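Local coordinates for protein CpuTA1 (Curtobacterium pusillum, PDB 5K3W) that binds pyridoxal-5'-phosphate and belongs to the class IV aminotransferase family, at residues S211-A217 with A263-V269; L147-T153 with P277-D283; D202-L206 with R254-L260; F242-Y248 with L292-L296. One frame throughout, in Å; residues are numbered along the deposited sequence.

Contact 1: residues S211-A217 with A263-V269; sequences SNVIVLA and AEALWLV. With PLP (pyridoxal-5'-phosphate), chain C.
The W267 indole is met along one edge, near its plane, by L216 CB and I214 O, with L216 CB 3.9 Å from W267 CZ3. I214 CG2 touches the same benzo side, at CE3. The strands carrying these groups, 212-217 and 265-270, run antiparallel as neighbours inside a five-strand mixed sheet. Hydrogen-bonded pairs N212/V269 and I214/W267 alternate with the non-hydrogen-bonded pairs V213/L268 and V215/L266. The straightest bonds include I214 N to W267 O at 2.8 Å (172° at the hydrogen). I214, L216, W267 and V269 share one face of the sheet, where I214 CG1, set beside its own N (chi1 -55°), lies 3.8 Å from V269 CG1. On the other face V215 and L266 lie side by side and point the same way, V215 CG2 being 3.6 Å from L266 CD2. At one end S211 and N212 border the pyridoxal-5'-phosphate ring: N212 OD1 stands 3.2 Å from PLP C6, while N212 ND2 is turned to the carbonyl of L231. The indole NE1 is hydrogen-bonded to T293 OG1. The far end carries a classic beta bulge, in which E264 and A265 both face L216. L216 O therefore takes two N-H groups, E264 N at 2.7 Å and A265 N at 3.3 Å.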
loop_
_atom_site.group_PDB
_atom_site.type_symbol
_atom_site.label_atom_id
_atom_site.label_comp_id
_atom_site.label_asym_id
_atom_site.label_seq_id
_atom_site.Cartn_x
_atom_site.Cartn_y
_atom_site.Cartn_z
ATOM N N SER A 211 12.469 8.253 -4.343
ATOM C CA SER A 211 13.822 8.643 -4.716
ATOM C C SER A 211 14.730 8.532 -3.504
ATOM O O SER A 211 14.274 8.379 -2.372
ATOM C CB SER A 211 13.851 10.074 -5.241
ATOM O OG SER A 211 13.485 10.943 -4.184
ATOM N N ASN A 212 16.024 8.635 -3.757
ATOM C CA ASN A 212 17.015 8.728 -2.702
ATOM C C ASN A 212 17.641 10.114 -2.697
ATOM O O ASN A 212 17.604 10.840 -3.692
ATOM C CB ASN A 212 18.094 7.659 -2.860
ATOM C CG ASN A 212 17.541 6.272 -2.675
ATOM O OD1 ASN A 212 17.229 5.585 -3.642
ATOM N ND2 ASN A 212 17.390 5.858 -1.418
ATOM N N VAL A 213 18.222 10.455 -1.546
ATOM C CA VAL A 213 18.733 11.786 -1.251
ATOM C C VAL A 213 20.251 11.764 -1.343
ATOM O O VAL A 213 20.899 10.916 -0.719
ATOM C CB VAL A 213 18.289 12.239 0.149
ATOM C CG1 VAL A 213 18.678 13.682 0.389
ATOM C CG2 VAL A 213 16.815 12.046 0.295
ATOM N N ILE A 214 20.818 12.715 -2.084
ATOM C CA ILE A 214 22.264 12.892 -2.199
ATOM C C ILE A 214 22.647 14.216 -1.550
ATOM O O ILE A 214 22.056 15.262 -1.849
ATOM C CB ILE A 214 22.734 12.856 -3.664
ATOM C CG1 ILE A 214 22.263 11.570 -4.352
ATOM C CG2 ILE A 214 24.254 12.932 -3.714
ATOM C CD1 ILE A 214 22.821 10.340 -3.723
ATOM N N VAL A 215 23.640 14.172 -0.669
ATOM C CA VAL A 215 24.057 15.332 0.110
ATOM C C VAL A 215 25.511 15.649 -0.210
ATOM O O VAL A 215 26.387 14.782 -0.080
ATOM C CB VAL A 215 23.882 15.097 1.621
ATOM C CG1 VAL A 215 24.475 16.252 2.392
ATOM C CG2 VAL A 215 22.415 14.921 1.970
ATOM N N LEU A 216 25.767 16.888 -0.623
ATOM C CA LEU A 216 27.127 17.396 -0.746
ATOM C C LEU A 216 27.422 18.330 0.424
ATOM O O LEU A 216 26.699 19.314 0.635
ATOM C CB LEU A 216 27.325 18.124 -2.068
ATOM C CG LEU A 216 28.628 18.930 -2.102
ATOM C CD1 LEU A 216 29.832 18.019 -1.888
ATOM C CD2 LEU A 216 28.750 19.721 -3.408
ATOM N N ALA A 217 28.476 18.015 1.187
ATOM C CA ALA A 217 28.931 18.890 2.270
ATOM C C ALA A 217 30.419 18.671 2.514
ATOM O O ALA A 217 30.855 17.539 2.756
ATOM C CB ALA A 217 28.138 18.657 3.558
ATOM N N ALA A 263 23.727 21.293 4.444
ATOM C CA ALA A 263 24.404 20.776 3.266
ATOM C C ALA A 263 24.666 21.888 2.255
ATOM O O ALA A 263 23.954 22.894 2.205
ATOM C CB ALA A 263 23.573 19.670 2.622
ATOM N N GLU A 264 25.702 21.701 1.440
ATOM C CA GLU A 264 25.999 22.698 0.418
ATOM C C GLU A 264 25.106 22.535 -0.801
ATOM O O GLU A 264 24.712 23.528 -1.416
ATOM C CB GLU A 264 27.467 22.619 0.010
ATOM C CG GLU A 264 28.378 23.381 0.940
ATOM C CD GLU A 264 29.702 22.691 1.145
ATOM O OE1 GLU A 264 30.246 22.133 0.162
ATOM O OE2 GLU A 264 30.187 22.696 2.300
ATOM N N ALA A 265 24.797 21.297 -1.180
ATOM C CA ALA A 265 23.861 21.040 -2.268
ATOM C C ALA A 265 23.154 19.726 -1.986
ATOM O O ALA A 265 23.653 18.888 -1.232
ATOM C CB ALA A 265 24.557 21.001 -3.635
ATOM N N LEU A 266 21.975 19.565 -2.595
ATOM C CA LEU A 266 21.152 18.374 -2.429
ATOM C C LEU A 266 20.570 17.952 -3.768
ATOM O O LEU A 266 20.214 18.794 -4.599
ATOM C CB LEU A 266 19.995 18.609 -1.457
ATOM C CG LEU A 266 20.341 19.067 -0.051
ATOM C CD1 LEU A 266 19.069 19.469 0.656
ATOM C CD2 LEU A 266 21.033 17.950 0.706
ATOM N N TRP A 267 20.438 16.633 -3.949
ATOM C CA TRP A 267 19.710 16.053 -5.071
ATOM C C TRP A 267 18.778 14.955 -4.579
ATOM O O TRP A 267 19.082 14.244 -3.617
ATOM C CB TRP A 267 20.642 15.438 -6.141
ATOM C CG TRP A 267 21.627 16.376 -6.750
ATOM C CD1 TRP A 267 21.520 17.011 -7.955
ATOM C CD2 TRP A 267 22.888 16.771 -6.198
ATOM N NE1 TRP A 267 22.637 17.771 -8.187
ATOM C CE2 TRP A 267 23.495 17.640 -7.124
ATOM C CE3 TRP A 267 23.571 16.459 -5.015
ATOM C CZ2 TRP A 267 24.747 18.222 -6.898
ATOM C CZ3 TRP A 267 24.814 17.023 -4.795
ATOM C CH2 TRP A 267 25.388 17.900 -5.729
ATOM N N LEU A 268 17.642 14.823 -5.257
ATOM C CA LEU A 268 16.843 13.603 -5.248
ATOM C C LEU A 268 17.141 12.828 -6.526
ATOM O O LEU A 268 17.098 13.397 -7.622
ATOM C CB LEU A 268 15.349 13.918 -5.177
ATOM C CG LEU A 268 14.837 14.535 -3.885
ATOM C CD1 LEU A 268 13.326 14.484 -3.863
ATOM C CD2 LEU A 268 15.436 13.821 -2.685
ATOM N N VAL A 269 17.431 11.540 -6.398
ATOM C CA VAL A 269 17.780 10.722 -7.560
ATOM C C VAL A 269 16.878 9.492 -7.614
ATOM O O VAL A 269 16.504 8.931 -6.579
ATOM C CB VAL A 269 19.273 10.318 -7.535
ATOM C CG1 VAL A 269 20.147 11.556 -7.466
ATOM C CG2 VAL A 269 19.569 9.368 -6.359
HETATM N N1 PLP C . 13.007 5.351 -2.695
HETATM C C2 PLP C . 11.808 4.811 -3.059
HETATM C C2A PLP C . 10.691 4.658 -2.044
HETATM C C3 PLP C . 11.624 4.387 -4.362
HETATM O O3 PLP C . 10.383 3.826 -4.695
HETATM C C4 PLP C . 12.644 4.507 -5.275
HETATM C C4A PLP C . 12.503 4.094 -6.715
HETATM C C5 PLP C . 13.839 5.051 -4.915
HETATM C C6 PLP C . 14.016 5.469 -3.606
HETATM C C5A PLP C . 14.951 5.201 -5.948
HETATM O O4P PLP C . 15.323 3.967 -6.533
HETATM P P PLP C . 15.886 3.912 -8.025
HETATM O O1P PLP C . 17.017 4.900 -8.204
HETATM O O2P PLP C . 14.797 4.198 -9.030
HETATM O O3P PLP C . 16.443 2.539 -8.296
#

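Contact 2: residues L147-T153 with P277-D283; sequences LGIRVVT and PITALDD
R150 reaches over strand 280-281 toward D283. Its CB starts on the sheet face shared with A280, and CG passes T279 OG1 at 3.7 Å. The chain bends at chi3 (59°), which brings the guanidinium back over the neighbouring strand: A280 CB sits against one face, toward the rim, 3.4 Å from NH1. At the tip NH2 forms a salt bridge to D283 OD1 (2.7 Å), which meets the guanidinium at its edge; the N-H is badly bent toward it (119°), so as a hydrogen bond it is weak. Beneath the arginine the two backbones run parallel. I149 N bonds to P277 O, T279 N to I149 O, V151 N to A280 O (2.7 Å), and D282 N to V151 O. Water 1 also donates to V151 O and accepts from D283 N, tying the turn to the strand. On the opposite face V151 CG2 rests 3.7 Å from I278 CG1, and V151 CG1 lies 3.7 Å from L281 CD1. D282 turns its carboxylate back to the strand: OD1 takes T153 N at 2.8 Å on its syn side, with the donor 27° out of the carboxylate plane, while OD2 is salt-bridged to R261. The chain turns a corner at T279, passing from strand 274-278, at the margin of the five-strand sheet beside 265-270, to strand 280-281, which with 195-199 flanks strand 149-155 in a second mixed sheet.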
loop_
_atom_site.group_PDB
_atom_site.type_symbol
_atom_site.label_atom_id
_atom_site.label_comp_id
_atom_site.label_asym_id
_atom_site.label_seq_id
_atom_site.Cartn_x
_atom_site.Cartn_y
_atom_site.Cartn_z
ATOM N N LEU A 147 16.396 20.446 -13.799
ATOM C CA LEU A 147 17.061 21.719 -13.556
ATOM C C LEU A 147 16.828 22.273 -12.157
ATOM O O LEU A 147 17.578 23.159 -11.730
ATOM C CB LEU A 147 16.610 22.769 -14.579
ATOM C CG LEU A 147 16.784 22.453 -16.072
ATOM C CD1 LEU A 147 16.358 23.637 -16.920
ATOM C CD2 LEU A 147 18.204 22.038 -16.395
ATOM N N GLY A 148 15.815 21.782 -11.441
ATOM C CA GLY A 148 15.546 22.241 -10.090
ATOM C C GLY A 148 14.162 21.900 -9.571
ATOM O O GLY A 148 13.185 21.968 -10.322
ATOM N N ILE A 149 14.074 21.522 -8.288
ATOM C CA ILE A 149 12.817 21.249 -7.602
ATOM C C ILE A 149 12.876 21.869 -6.212
ATOM O O ILE A 149 13.945 21.972 -5.604
ATOM C CB ILE A 149 12.524 19.734 -7.462
ATOM C CG1 ILE A 149 13.737 19.003 -6.886
ATOM C CG2 ILE A 149 12.080 19.113 -8.773
ATOM C CD1 ILE A 149 13.468 17.539 -6.566
ATOM N N ARG A 150 11.712 22.278 -5.706
ATOM C CA ARG A 150 11.552 22.656 -4.309
ATOM C C ARG A 150 11.072 21.458 -3.491
ATOM O O ARG A 150 10.168 20.725 -3.906
ATOM C CB ARG A 150 10.548 23.803 -4.174
ATOM C CG ARG A 150 10.888 25.038 -4.995
ATOM C CD ARG A 150 9.828 26.142 -4.844
ATOM N NE ARG A 150 9.633 26.594 -3.465
ATOM C CZ ARG A 150 10.390 27.499 -2.847
ATOM N NH1 ARG A 150 11.415 28.061 -3.465
ATOM N NH2 ARG A 150 10.131 27.836 -1.595
ATOM N N VAL A 151 11.665 21.271 -2.315
ATOM C CA VAL A 151 11.380 20.098 -1.505
ATOM C C VAL A 151 11.043 20.516 -0.074
ATOM O O VAL A 151 11.471 21.565 0.411
ATOM C CB VAL A 151 12.575 19.107 -1.543
ATOM C CG1 VAL A 151 12.256 17.827 -0.770
ATOM C CG2 VAL A 151 12.938 18.777 -2.990
ATOM N N VAL A 152 10.275 19.675 0.610
ATOM C CA VAL A 152 9.943 19.891 2.011
ATOM C C VAL A 152 10.243 18.612 2.772
ATOM O O VAL A 152 10.211 17.516 2.208
ATOM C CB VAL A 152 8.468 20.313 2.199
ATOM C CG1 VAL A 152 8.208 21.623 1.500
ATOM C CG2 VAL A 152 7.530 19.251 1.647
ATOM N N THR A 153 10.554 18.749 4.054
ATOM C CA THR A 153 10.730 17.578 4.903
ATOM C C THR A 153 9.410 17.215 5.578
ATOM O O THR A 153 8.645 18.090 6.001
ATOM C CB THR A 153 11.828 17.800 5.950
ATOM O OG1 THR A 153 11.629 19.047 6.615
ATOM C CG2 THR A 153 13.181 17.814 5.294
ATOM N N PRO A 277 18.105 18.420 -8.944
ATOM C CA PRO A 277 18.747 19.250 -7.913
ATOM C C PRO A 277 17.724 20.064 -7.131
ATOM O O PRO A 277 16.724 20.543 -7.674
ATOM C CB PRO A 277 19.684 20.154 -8.725
ATOM C CG PRO A 277 18.994 20.312 -10.049
ATOM C CD PRO A 277 18.211 19.020 -10.288
ATOM N N ILE A 278 17.992 20.226 -5.843
ATOM C CA ILE A 278 17.054 20.870 -4.925
ATOM C C ILE A 278 17.402 22.350 -4.801
ATOM O O ILE A 278 18.502 22.706 -4.368
ATOM C CB ILE A 278 17.063 20.187 -3.547
ATOM C CG1 ILE A 278 16.595 18.726 -3.672
ATOM C CG2 ILE A 278 16.190 20.977 -2.580
ATOM C CD1 ILE A 278 16.627 17.922 -2.389
ATOM N N THR A 279 16.459 23.209 -5.176
ATOM C CA THR A 279 16.630 24.652 -5.062
ATOM C C THR A 279 16.199 25.182 -3.703
ATOM O O THR A 279 16.718 26.208 -3.250
ATOM C CB THR A 279 15.818 25.378 -6.143
ATOM O OG1 THR A 279 14.429 25.048 -5.996
ATOM C CG2 THR A 279 16.272 24.977 -7.517
ATOM N N ALA A 280 15.246 24.523 -3.054
ATOM C CA ALA A 280 14.786 24.952 -1.743
ATOM C C ALA A 280 14.348 23.728 -0.949
ATOM O O ALA A 280 13.749 22.794 -1.491
ATOM C CB ALA A 280 13.643 25.976 -1.857
ATOM N N LEU A 281 14.670 23.729 0.333
ATOM C CA LEU A 281 14.230 22.683 1.243
ATOM C C LEU A 281 13.533 23.385 2.398
ATOM O O LEU A 281 14.171 24.122 3.155
ATOM C CB LEU A 281 15.400 21.830 1.727
ATOM C CG LEU A 281 14.993 20.675 2.646
ATOM C CD1 LEU A 281 14.099 19.714 1.876
ATOM C CD2 LEU A 281 16.212 19.948 3.263
ATOM N N ASP A 282 12.225 23.185 2.510
ATOM C CA ASP A 282 11.430 23.877 3.514
ATOM C C ASP A 282 11.653 25.385 3.432
ATOM O O ASP A 282 11.801 26.074 4.442
ATOM C CB ASP A 282 11.745 23.350 4.909
ATOM C CG ASP A 282 11.310 21.914 5.098
ATOM O OD1 ASP A 282 10.281 21.506 4.503
ATOM O OD2 ASP A 282 11.999 21.194 5.853
ATOM N N ASP A 283 11.701 25.902 2.212
ATOM C CA ASP A 283 11.810 27.333 1.938
ATOM C C ASP A 283 13.164 27.944 2.304
ATOM O O ASP A 283 13.356 29.147 2.081
ATOM C CB ASP A 283 10.702 28.126 2.639
ATOM C CG ASP A 283 9.321 27.763 2.123
ATOM O OD1 ASP A 283 9.138 27.727 0.881
ATOM O OD2 ASP A 283 8.424 27.496 2.957
HETATM O O HOH W 1 10.746 24.093 -0.188
#

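Contact 3: residues D202-L206 with R254-L260; sequences DGYAL and RISADEL
A205 N gives its proton to I255 O at 2.7 Å, the oxygen being approached almost end-on (169° at O) although the N-H is bent (142°). Two residues back in the loop and two on toward the helix, A257 N bonds to G203 O at 2.8 Å, nearly straight. These two bonds bracket Y204 and S256, whose backbones form a single bridge between the loop after strand 195-199 and the start of helix 257-261. S256 is the N-cap of that helix. Its OG, set between its own N and carbonyl carbon (chi1 77°), accepts E259 N at 3.1 Å. The arginine stem passes slantwise over the Y204 ring: R254 CB is 3.8 Å from Y204 CE1, and R254 CD stands over one face, toward the rim. The touching atoms are the aliphatic CB and CD; the guanidinium plane is steeply inclined to the ring. The ring of H160 also meets Y204. On the inner side A205 CB fits against both methyls of L260, with CD2 at 4.0 Å, and L260 in turn packs on V213 and V215 of strand 212-217.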
loop_
_atom_site.group_PDB
_atom_site.type_symbol
_atom_site.label_atom_id
_atom_site.label_comp_id
_atom_site.label_asym_id
_atom_site.label_seq_id
_atom_site.Cartn_x
_atom_site.Cartn_y
_atom_site.Cartn_z
ATOM N N ASP A 202 13.025 9.728 14.968
ATOM C CA ASP A 202 14.177 10.104 15.776
ATOM C C ASP A 202 15.074 11.106 15.070
ATOM O O ASP A 202 16.184 11.366 15.547
ATOM C CB ASP A 202 14.984 8.865 16.191
ATOM C CG ASP A 202 14.983 7.757 15.134
ATOM O OD1 ASP A 202 14.526 7.981 13.990
ATOM O OD2 ASP A 202 15.452 6.647 15.451
ATOM N N GLY A 203 14.622 11.659 13.944
ATOM C CA GLY A 203 15.260 12.807 13.336
ATOM C C GLY A 203 16.302 12.530 12.273
ATOM O O GLY A 203 17.151 13.395 12.033
ATOM N N TYR A 204 16.262 11.379 11.607
ATOM C CA TYR A 204 17.241 11.053 10.574
ATOM C C TYR A 204 16.645 11.198 9.179
ATOM O O TYR A 204 15.555 10.684 8.903
ATOM C CB TYR A 204 17.789 9.641 10.756
ATOM C CG TYR A 204 18.683 9.520 11.961
ATOM C CD1 TYR A 204 19.988 10.006 11.936
ATOM C CD2 TYR A 204 18.221 8.937 13.131
ATOM C CE1 TYR A 204 20.807 9.908 13.050
ATOM C CE2 TYR A 204 19.034 8.822 14.242
ATOM C CZ TYR A 204 20.320 9.309 14.198
ATOM O OH TYR A 204 21.114 9.192 15.314
ATOM N N ALA A 205 17.370 11.902 8.312
ATOM C CA ALA A 205 17.014 11.961 6.905
ATOM C C ALA A 205 16.950 10.550 6.347
ATOM O O ALA A 205 17.860 9.748 6.567
ATOM C CB ALA A 205 18.036 12.800 6.132
ATOM N N LEU A 206 15.859 10.240 5.641
ATOM C CA LEU A 206 15.656 8.895 5.116
ATOM C C LEU A 206 15.761 8.851 3.598
ATOM O O LEU A 206 16.795 8.463 3.053
ATOM C CB LEU A 206 14.299 8.347 5.554
ATOM C CG LEU A 206 14.105 8.061 7.048
ATOM C CD1 LEU A 206 12.705 7.528 7.282
ATOM C CD2 LEU A 206 15.154 7.074 7.589
ATOM N N ARG A 254 24.396 7.689 8.675
ATOM C CA ARG A 254 23.220 8.343 9.215
ATOM C C ARG A 254 23.396 9.847 9.124
ATOM O O ARG A 254 24.425 10.389 9.536
ATOM C CB ARG A 254 22.982 7.933 10.658
ATOM C CG ARG A 254 22.788 6.468 10.788
ATOM C CD ARG A 254 22.085 6.077 12.072
ATOM N NE ARG A 254 22.152 4.629 12.165
ATOM C CZ ARG A 254 23.266 3.968 12.462
ATOM N NH1 ARG A 254 24.383 4.647 12.717
ATOM N NH2 ARG A 254 23.258 2.639 12.511
ATOM N N ILE A 255 22.386 10.510 8.586
ATOM C CA ILE A 255 22.399 11.940 8.356
ATOM C C ILE A 255 21.203 12.512 9.104
ATOM O O ILE A 255 20.052 12.320 8.695
ATOM C CB ILE A 255 22.335 12.255 6.858
ATOM C CG1 ILE A 255 23.483 11.526 6.146
ATOM C CG2 ILE A 255 22.342 13.760 6.606
ATOM C CD1 ILE A 255 23.497 11.689 4.639
ATOM N N SER A 256 21.460 13.182 10.215
ATOM C CA SER A 256 20.367 13.819 10.938
ATOM C C SER A 256 19.721 14.895 10.068
ATOM O O SER A 256 20.361 15.484 9.190
ATOM C CB SER A 256 20.875 14.438 12.239
ATOM O OG SER A 256 21.552 15.658 11.977
ATOM N N ALA A 257 18.432 15.147 10.311
ATOM C CA ALA A 257 17.759 16.240 9.613
ATOM C C ALA A 257 18.508 17.559 9.775
ATOM O O ALA A 257 18.469 18.408 8.881
ATOM C CB ALA A 257 16.320 16.386 10.114
ATOM N N ASP A 258 19.209 17.743 10.895
ATOM C CA ASP A 258 19.994 18.958 11.083
ATOM C C ASP A 258 21.136 19.043 10.076
ATOM O O ASP A 258 21.316 20.073 9.416
ATOM C CB ASP A 258 20.529 19.019 12.509
ATOM C CG ASP A 258 20.507 20.425 13.068
ATOM O OD1 ASP A 258 19.757 21.261 12.514
ATOM O OD2 ASP A 258 21.228 20.698 14.057
ATOM N N GLU A 259 21.923 17.970 9.951
ATOM C CA GLU A 259 22.990 17.953 8.957
ATOM C C GLU A 259 22.447 18.235 7.560
ATOM O O GLU A 259 23.086 18.927 6.761
ATOM C CB GLU A 259 23.721 16.609 8.993
ATOM C CG GLU A 259 24.835 16.512 7.961
ATOM C CD GLU A 259 25.624 15.210 8.041
ATOM O OE1 GLU A 259 26.200 14.802 7.008
ATOM O OE2 GLU A 259 25.669 14.596 9.130
ATOM N N LEU A 260 21.257 17.724 7.258
ATOM C CA LEU A 260 20.653 17.939 5.944
ATOM C C LEU A 260 20.473 19.428 5.628
ATOM O O LEU A 260 20.676 19.858 4.486
ATOM C CB LEU A 260 19.318 17.205 5.904
ATOM C CG LEU A 260 18.538 16.943 4.634
ATOM C CD1 LEU A 260 19.235 15.877 3.827
ATOM C CD2 LEU A 260 17.124 16.509 5.040
HETATM O O HOH W 2 19.889 8.960 7.688
#

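Contact 4: residues F242-Y248 with L292-L296; sequences FFEERGY and LTADL
The C-terminal end of helix 234-245 packs against helix 290-307 through F242 and L296. F242 points across, its CG anti to the backbone N (chi1 168°), and L296 CD1 comes over one face of the ring in a CH-pi contact, 3.8 Å from the centroid. L292 CD1 approaches the same ring at its edge, 4.2 Å from CE2. That methyl is also 4.2 Å from F243 CE1 and 3.6 Å from R246 NH1. The helix ends here in a Schellman motif: Y248 N bonds to F243 O and G247 N to E244 O, with G247 at positive phi as the C-prime residue. Just before that glycine, R246 runs out extended from CG to NE, so its guanidinium reaches D295 on the second helix. NH2 makes a salt bridge to D295 OD2 at 2.7 Å, meeting that oxygen on its anti side but 31° out of the carboxylate plane, the two flat groups being 66° apart. F242 CZ lies against one face of the guanidinium, 3.4 Å above its plane and offset toward the rim.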
loop_
_atom_site.group_PDB
_atom_site.type_symbol
_atom_site.label_atom_id
_atom_site.label_comp_id
_atom_site.label_asym_id
_atom_site.label_seq_id
_atom_site.Cartn_x
_atom_site.Cartn_y
_atom_site.Cartn_z
ATOM N N PHE A 242 29.695 8.439 -10.422
ATOM C CA PHE A 242 30.036 9.697 -11.073
ATOM C C PHE A 242 30.981 10.515 -10.205
ATOM O O PHE A 242 32.040 10.957 -10.668
ATOM C CB PHE A 242 28.761 10.477 -11.392
ATOM C CG PHE A 242 28.996 11.904 -11.795
ATOM C CD1 PHE A 242 29.135 12.249 -13.127
ATOM C CD2 PHE A 242 29.067 12.906 -10.842
ATOM C CE1 PHE A 242 29.343 13.561 -13.502
ATOM C CE2 PHE A 242 29.278 14.220 -11.212
ATOM C CZ PHE A 242 29.419 14.547 -12.543
ATOM N N PHE A 243 30.627 10.702 -8.927
ATOM C CA PHE A 243 31.401 11.595 -8.066
ATOM C C PHE A 243 32.777 11.019 -7.728
ATOM O O PHE A 243 33.761 11.761 -7.669
ATOM C CB PHE A 243 30.613 11.917 -6.794
ATOM C CG PHE A 243 29.591 13.013 -6.976
ATOM C CD1 PHE A 243 29.992 14.321 -7.203
ATOM C CD2 PHE A 243 28.236 12.738 -6.906
ATOM C CE1 PHE A 243 29.065 15.336 -7.366
ATOM C CE2 PHE A 243 27.292 13.746 -7.074
ATOM C CZ PHE A 243 27.708 15.051 -7.303
ATOM N N GLU A 244 32.874 9.712 -7.486
ATOM C CA GLU A 244 34.190 9.122 -7.262
ATOM C C GLU A 244 35.101 9.339 -8.467
ATOM O O GLU A 244 36.277 9.691 -8.312
ATOM C CB GLU A 244 34.056 7.637 -6.949
ATOM C CG GLU A 244 33.571 7.370 -5.531
ATOM C CD GLU A 244 32.904 6.013 -5.389
ATOM O OE1 GLU A 244 31.946 5.900 -4.596
ATOM O OE2 GLU A 244 33.334 5.060 -6.077
ATOM N N GLU A 245 34.562 9.158 -9.680
ATOM C CA GLU A 245 35.340 9.379 -10.896
ATOM C C GLU A 245 35.914 10.786 -10.956
ATOM O O GLU A 245 36.947 11.005 -11.598
ATOM C CB GLU A 245 34.475 9.133 -12.128
ATOM C CG GLU A 245 34.909 7.968 -12.979
ATOM C CD GLU A 245 34.131 7.898 -14.280
ATOM O OE1 GLU A 245 33.397 8.866 -14.586
ATOM O OE2 GLU A 245 34.251 6.880 -14.995
ATOM N N ARG A 246 35.254 11.755 -10.325
ATOM C CA ARG A 246 35.753 13.120 -10.279
ATOM C C ARG A 246 36.451 13.444 -8.965
ATOM O O ARG A 246 36.578 14.622 -8.616
ATOM C CB ARG A 246 34.615 14.102 -10.531
ATOM C CG ARG A 246 34.307 14.317 -11.989
ATOM C CD ARG A 246 32.915 14.859 -12.117
ATOM N NE ARG A 246 32.585 15.327 -13.460
ATOM C CZ ARG A 246 32.268 16.587 -13.747
ATOM N NH1 ARG A 246 32.257 17.510 -12.785
ATOM N NH2 ARG A 246 31.954 16.925 -14.994
ATOM N N GLY A 247 36.882 12.428 -8.216
ATOM C CA GLY A 247 37.680 12.635 -7.020
ATOM C C GLY A 247 36.941 13.007 -5.745
ATOM O O GLY A 247 37.599 13.301 -4.737
ATOM N N TYR A 248 35.613 13.006 -5.734
ATOM C CA TYR A 248 34.910 13.234 -4.478
ATOM C C TYR A 248 34.943 11.977 -3.616
ATOM O O TYR A 248 34.709 10.874 -4.115
ATOM C CB TYR A 248 33.458 13.609 -4.719
ATOM C CG TYR A 248 33.244 14.911 -5.438
ATOM C CD1 TYR A 248 33.435 15.008 -6.814
ATOM C CD2 TYR A 248 32.802 16.039 -4.748
ATOM C CE1 TYR A 248 33.211 16.200 -7.480
ATOM C CE2 TYR A 248 32.578 17.228 -5.406
ATOM C CZ TYR A 248 32.785 17.305 -6.767
ATOM O OH TYR A 248 32.561 18.490 -7.416
ATOM N N LEU A 292 27.513 21.197 -13.049
ATOM C CA LEU A 292 27.797 19.924 -12.398
ATOM C C LEU A 292 26.586 18.996 -12.458
ATOM O O LEU A 292 26.728 17.788 -12.682
ATOM C CB LEU A 292 28.223 20.177 -10.954
ATOM C CG LEU A 292 28.423 18.960 -10.054
ATOM C CD1 LEU A 292 29.752 18.253 -10.346
ATOM C CD2 LEU A 292 28.299 19.342 -8.570
ATOM N N THR A 293 25.381 19.547 -12.282
ATOM C CA THR A 293 24.184 18.715 -12.329
ATOM C C THR A 293 23.884 18.257 -13.752
ATOM O O THR A 293 23.503 17.099 -13.975
ATOM C CB THR A 293 23.000 19.476 -11.733
ATOM O OG1 THR A 293 23.253 19.733 -10.343
ATOM C CG2 THR A 293 21.722 18.674 -11.877
ATOM N N ALA A 294 24.049 19.151 -14.726
ATOM C CA ALA A 294 23.913 18.750 -16.123
ATOM C C ALA A 294 24.909 17.650 -16.474
ATOM O O ALA A 294 24.583 16.726 -17.226
ATOM C CB ALA A 294 24.100 19.964 -17.042
ATOM N N ASP A 295 26.127 17.730 -15.937
ATOM C CA ASP A 295 27.088 16.659 -16.162
ATOM C C ASP A 295 26.641 15.372 -15.480
ATOM O O ASP A 295 26.817 14.276 -16.025
ATOM C CB ASP A 295 28.474 17.069 -15.657
ATOM C CG ASP A 295 29.109 18.173 -16.494
ATOM O OD1 ASP A 295 28.505 18.570 -17.520
ATOM O OD2 ASP A 295 30.225 18.626 -16.139
ATOM N N LEU A 296 26.086 15.483 -14.274
ATOM C CA LEU A 296 25.591 14.303 -13.579
ATOM C C LEU A 296 24.518 13.606 -14.405
ATOM O O LEU A 296 24.571 12.389 -14.636
ATOM C CB LEU A 296 25.046 14.716 -12.213
ATOM C CG LEU A 296 24.511 13.600 -11.336
ATOM C CD1 LEU A 296 25.606 12.592 -11.014
ATOM C CD2 LEU A 296 23.941 14.213 -10.079
#

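Contact 1 is the most deeply buried of the four, and it alone touches the cofactor; its backbone ladder is lined mostly by apolar side chains. Contact 2 also relies on a ladder, but a parallel one that is only partly buried and ends in the carboxylates of D282 and D283. The two join directly, since strands 265-270 and 274-278 are neighbours, with L266 O bonded to I278 N. Contacts 3 and 4 are also partly buried. L260 of contact 3 reaches L266 of contact 1, and L281 and T153 of contact 2. Contact 4, between helices, has no backbone bonds across it; W267 of contact 1 packs on its F243 and L292. Contacts 3 and 4 do not touch, their nearest atoms being about 12 Å apart.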